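Local coordinates for lumazine-binding protein (PDB 3FKA) that is of unknown function but belongs to the NTF2-like superfamily, in a family named for putative lumazine binding, at residues M22-G36 and R53-E67. Sequence-based numbering, arbitrary orientation. Where two conformers were deposited one is given.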
# COMPACT_ATOMS: atom_id res chain seq x y z
N MSE B 22 -4.73 24.00 -0.74
CA MSE B 22 -5.86 23.84 0.17
C MSE B 22 -5.73 24.80 1.33
O MSE B 22 -6.67 25.52 1.65
CB MSE B 22 -5.96 22.42 0.72
CG MSE B 22 -6.98 22.26 1.88
SE MSE B 22 -7.38 20.42 2.34
CE MSE B 22 -7.64 19.87 0.60
N THR B 23 -4.56 24.80 1.97
CA THR B 23 -4.28 25.67 3.12
C THR B 23 -4.44 27.14 2.78
O THR B 23 -5.06 27.88 3.54
CB THR B 23 -2.87 25.41 3.66
OG1 THR B 23 -2.75 24.02 4.02
CG2 THR B 23 -2.56 26.32 4.84
N ARG B 24 -3.90 27.55 1.63
CA ARG B 24 -3.93 28.96 1.19
C ARG B 24 -5.23 29.42 0.51
O ARG B 24 -5.42 30.63 0.33
CB ARG B 24 -2.79 29.21 0.20
CG ARG B 24 -1.40 29.02 0.78
CD ARG B 24 -0.98 30.21 1.62
NE ARG B 24 0.35 29.98 2.21
CZ ARG B 24 0.59 29.44 3.41
NH1 ARG B 24 -0.37 29.11 4.24
NH2 ARG B 24 1.85 29.27 3.80
N GLY B 25 -6.10 28.48 0.17
CA GLY B 25 -7.34 28.80 -0.53
C GLY B 25 -7.01 29.29 -1.94
O GLY B 25 -7.61 30.26 -2.44
N ASP B 26 -6.05 28.63 -2.58
CA ASP B 26 -5.60 29.01 -3.92
C ASP B 26 -6.50 28.35 -4.96
O ASP B 26 -6.27 27.20 -5.35
CB ASP B 26 -4.13 28.62 -4.05
CG ASP B 26 -3.48 29.08 -5.33
OD1 ASP B 26 -4.15 29.40 -6.33
OD2 ASP B 26 -2.24 29.12 -5.31
N ARG B 27 -7.54 29.07 -5.38
CA ARG B 27 -8.49 28.55 -6.37
C ARG B 27 -7.82 28.14 -7.71
O ARG B 27 -8.06 27.03 -8.17
CB ARG B 27 -9.67 29.51 -6.61
CG ARG B 27 -10.58 29.11 -7.75
CD ARG B 27 -11.73 30.01 -7.90
NE ARG B 27 -12.67 29.96 -6.78
CZ ARG B 27 -13.70 29.13 -6.68
NH1 ARG B 27 -13.97 28.20 -7.60
NH2 ARG B 27 -14.50 29.23 -5.62
N PRO B 28 -7.02 29.03 -8.33
CA PRO B 28 -6.40 28.60 -9.60
C PRO B 28 -5.57 27.32 -9.48
O PRO B 28 -5.67 26.45 -10.33
CB PRO B 28 -5.54 29.80 -9.98
CG PRO B 28 -6.15 30.94 -9.32
CD PRO B 28 -6.69 30.42 -8.01
N ALA B 29 -4.82 27.16 -8.39
CA ALA B 29 -4.00 25.95 -8.18
C ALA B 29 -4.87 24.71 -8.01
O ALA B 29 -4.60 23.64 -8.56
CB ALA B 29 -3.07 26.13 -6.97
N LEU B 30 -5.93 24.85 -7.23
CA LEU B 30 -6.86 23.74 -6.99
C LEU B 30 -7.60 23.34 -8.26
O LEU B 30 -7.82 22.16 -8.47
CB LEU B 30 -7.85 24.10 -5.89
CG LEU B 30 -7.20 24.21 -4.49
CD1 LEU B 30 -8.13 24.98 -3.53
CD2 LEU B 30 -6.77 22.83 -3.95
N GLU B 31 -8.00 24.31 -9.08
CA GLU B 31 -8.67 23.99 -10.34
C GLU B 31 -7.69 23.33 -11.31
O GLU B 31 -8.12 22.55 -12.15
CB GLU B 31 -9.37 25.23 -10.95
CG GLU B 31 -10.56 25.65 -10.08
CD GLU B 31 -11.38 26.83 -10.59
OE1 GLU B 31 -10.90 27.63 -11.44
OE2 GLU B 31 -12.52 27.00 -10.09
N ARG B 32 -6.40 23.64 -11.20
CA ARG B 32 -5.39 23.04 -12.06
C ARG B 32 -5.15 21.58 -11.68
O ARG B 32 -5.13 20.74 -12.54
CB ARG B 32 -4.05 23.78 -11.96
CG ARG B 32 -2.88 23.12 -12.73
CD ARG B 32 -1.56 23.83 -12.47
NE ARG B 32 -0.45 23.10 -13.11
CZ ARG B 32 -0.08 23.19 -14.40
NH1 ARG B 32 -0.72 23.97 -15.28
NH2 ARG B 32 0.95 22.47 -14.82
N ILE B 33 -4.97 21.32 -10.39
CA ILE B 33 -4.64 19.95 -9.91
C ILE B 33 -5.74 18.91 -9.72
O ILE B 33 -5.44 17.70 -9.56
CB ILE B 33 -3.79 20.06 -8.62
CG1 ILE B 33 -4.59 20.52 -7.40
CG2 ILE B 33 -2.54 20.95 -8.95
CD1 ILE B 33 -3.77 20.59 -6.12
N PHE B 34 -6.99 19.38 -9.71
CA PHE B 34 -8.17 18.53 -9.61
C PHE B 34 -8.95 18.64 -10.90
O PHE B 34 -9.18 19.76 -11.41
CB PHE B 34 -9.12 18.97 -8.49
CG PHE B 34 -8.69 18.58 -7.11
CD1 PHE B 34 -7.93 19.44 -6.32
CD2 PHE B 34 -9.07 17.36 -6.57
CE1 PHE B 34 -7.54 19.09 -5.05
CE2 PHE B 34 -8.67 17.01 -5.28
CZ PHE B 34 -7.92 17.88 -4.52
N PHE B 35 -9.36 17.49 -11.45
CA PHE B 35 -10.23 17.44 -12.60
C PHE B 35 -11.54 18.15 -12.29
O PHE B 35 -12.00 18.16 -11.14
CB PHE B 35 -10.55 16.00 -13.02
CG PHE B 35 -9.48 15.34 -13.84
CD1 PHE B 35 -9.45 15.57 -15.21
CD2 PHE B 35 -8.55 14.47 -13.30
CE1 PHE B 35 -8.49 14.96 -16.03
CE2 PHE B 35 -7.58 13.85 -14.13
CZ PHE B 35 -7.56 14.12 -15.49
N GLY B 36 -12.16 18.72 -13.32
CA GLY B 36 -13.45 19.40 -13.18
C GLY B 36 -14.52 18.57 -12.49
O GLY B 36 -15.24 19.09 -11.66
N ARG B 53 -15.87 19.79 -7.11
CA ARG B 53 -14.69 20.64 -7.06
C ARG B 53 -15.10 22.08 -6.69
O ARG B 53 -14.42 22.71 -5.88
CB ARG B 53 -13.91 20.60 -8.36
CG ARG B 53 -12.54 21.24 -8.23
CD ARG B 53 -11.82 21.30 -9.54
NE ARG B 53 -12.43 22.31 -10.40
CZ ARG B 53 -12.06 22.55 -11.65
NH1 ARG B 53 -11.11 21.84 -12.25
NH2 ARG B 53 -12.70 23.50 -12.32
N ASP B 54 -16.19 22.60 -7.25
CA ASP B 54 -16.63 23.94 -6.89
C ASP B 54 -16.91 24.05 -5.39
O ASP B 54 -16.51 25.03 -4.76
CB ASP B 54 -17.89 24.37 -7.66
CG ASP B 54 -17.64 24.69 -9.13
OD1 ASP B 54 -16.48 24.88 -9.56
OD2 ASP B 54 -18.66 24.80 -9.86
N ALA B 55 -17.58 23.04 -4.83
CA ALA B 55 -17.91 23.05 -3.40
C ALA B 55 -16.69 23.00 -2.53
O ALA B 55 -16.55 23.81 -1.59
CB ALA B 55 -18.85 21.91 -3.07
N PHE B 56 -15.78 22.06 -2.78
CA PHE B 56 -14.63 22.03 -1.86
C PHE B 56 -13.65 23.20 -2.07
O PHE B 56 -13.02 23.61 -1.12
CB PHE B 56 -13.97 20.65 -1.79
CG PHE B 56 -13.23 20.24 -2.97
CD1 PHE B 56 -11.95 20.74 -3.18
CD2 PHE B 56 -13.66 19.15 -3.73
CE1 PHE B 56 -11.20 20.32 -4.21
CE2 PHE B 56 -12.88 18.68 -4.79
CZ PHE B 56 -11.67 19.28 -5.04
N ILE B 57 -13.53 23.75 -3.28
CA ILE B 57 -12.66 24.94 -3.44
C ILE B 57 -13.25 26.12 -2.62
O ILE B 57 -12.51 26.81 -1.93
CB ILE B 57 -12.44 25.30 -4.91
CG1 ILE B 57 -11.57 24.22 -5.56
CG2 ILE B 57 -11.77 26.66 -4.99
CD1 ILE B 57 -11.36 24.46 -7.01
N ALA B 58 -14.57 26.29 -2.64
CA ALA B 58 -15.22 27.32 -1.83
C ALA B 58 -14.93 27.05 -0.34
O ALA B 58 -14.78 27.99 0.42
CB ALA B 58 -16.71 27.37 -2.08
N MSE B 59 -14.88 25.78 0.06
CA MSE B 59 -14.57 25.42 1.47
C MSE B 59 -13.12 25.78 1.79
O MSE B 59 -12.84 26.22 2.91
CB MSE B 59 -14.92 23.95 1.74
CG MSE B 59 -16.42 23.73 1.67
SE MSE B 59 -16.79 21.84 1.62
CE MSE B 59 -18.73 21.95 1.46
N CYS B 60 -12.19 25.58 0.82
CA CYS B 60 -10.79 25.94 1.01
C CYS B 60 -10.67 27.45 1.11
O CYS B 60 -9.93 27.96 1.95
CB CYS B 60 -9.90 25.43 -0.12
SG CYS B 60 -9.81 23.64 -0.18
N GLU B 61 -11.40 28.18 0.27
CA GLU B 61 -11.38 29.64 0.38
C GLU B 61 -11.84 30.07 1.79
O GLU B 61 -11.19 30.91 2.43
CB GLU B 61 -12.25 30.30 -0.69
CG GLU B 61 -11.72 30.16 -2.10
CD GLU B 61 -12.68 30.73 -3.15
OE1 GLU B 61 -13.93 30.51 -3.03
OE2 GLU B 61 -12.17 31.35 -4.12
N ASP B 62 -12.96 29.49 2.26
CA ASP B 62 -13.53 29.82 3.55
C ASP B 62 -12.56 29.73 4.71
O ASP B 62 -12.54 30.63 5.55
CB ASP B 62 -14.76 28.95 3.85
CG ASP B 62 -16.00 29.38 3.12
OD1 ASP B 62 -16.06 30.55 2.70
OD2 ASP B 62 -16.94 28.57 3.02
N ALA B 63 -11.76 28.67 4.70
CA ALA B 63 -10.82 28.39 5.78
C ALA B 63 -9.40 28.83 5.49
O ALA B 63 -8.51 28.52 6.30
CB ALA B 63 -10.83 26.87 6.08
N ALA B 64 -9.17 29.57 4.40
CA ALA B 64 -7.81 29.96 4.01
C ALA B 64 -6.98 30.66 5.07
O ALA B 64 -7.49 31.43 5.89
CB ALA B 64 -7.85 30.81 2.73
N ASP B 65 -5.69 30.34 5.06
CA ASP B 65 -4.71 30.87 6.00
C ASP B 65 -3.50 31.24 5.17
O ASP B 65 -2.94 30.36 4.53
CB ASP B 65 -4.44 29.76 7.01
CG ASP B 65 -3.60 30.19 8.17
OD1 ASP B 65 -2.72 31.09 8.05
OD2 ASP B 65 -3.79 29.54 9.24
N ALA B 66 -3.13 32.51 5.17
CA ALA B 66 -2.00 32.99 4.36
C ALA B 66 -0.60 32.63 4.84
O ALA B 66 0.33 32.64 4.02
CB ALA B 66 -2.08 34.52 4.25
N GLU B 67 -0.45 32.30 6.12
CA GLU B 67 0.89 32.06 6.67
C GLU B 67 1.19 30.74 7.37
O GLU B 67 2.37 30.42 7.52
CB GLU B 67 1.18 33.17 7.68
CG GLU B 67 1.11 34.58 7.10
CD GLU B 67 1.53 35.65 8.09
OE1 GLU B 67 2.60 35.52 8.72
OE2 GLU B 67 0.83 36.67 8.19
O HOH W 1 -8.39 26.44 3.51
O HOH W 2 -6.24 26.69 5.89
O HOH W 3 -16.68 27.33 -6.13
O HOH W 4 -13.90 24.60 -9.36
O HOH W 5 -16.52 18.14 -9.41
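Phe56 turns the edge of its ring onto a face of Phe34, CZ lying over the ring centre; the centroids are 4.8 Å apart and the planes meet at 66°, a T-shaped stack. The Arg53 guanidinium has Glu31 CG over one face and Gly36 CA over the opposite face, both offset toward the rim, while at its edge NH1 donates to Phe34 O (3.0 Å), which lies in the guanidinium plane. Ile57 CG2 sits over the centre of the Arg27 guanidinium, 3.6 Å from CZ. A bend at chi3 (-67°) turns the Arg27 group side-on to Glu61: NE bonds to OE2 (3.0 Å) and NH2 to OE1 (2.9 Å), both oxygens met from above the carboxylate plane. NH1 of the same arginine pairs with Glu31 OE2, extending the salt-bridge network and fixing the guanidinium's rotation. Between the two arginines Ile57 CD1 packs on Leu30 CB and Glu31 CG; a turn further on, Cys60 meets Leu30 CD1 and Met22 CG. At the far end Asp65 N bonds to Thr23 O (3.0 Å), and Gly25, closing helix 4-24 in a Schellman motif, lies 4.2 Å from Glu61 between CA atoms. Helices 27-33 and 53-63 run roughly antiparallel (149°), with Met22 and Phe34 resting on strand 109-119 of the curved sheet, as in the alpha+beta fold of NTF2-like proteins.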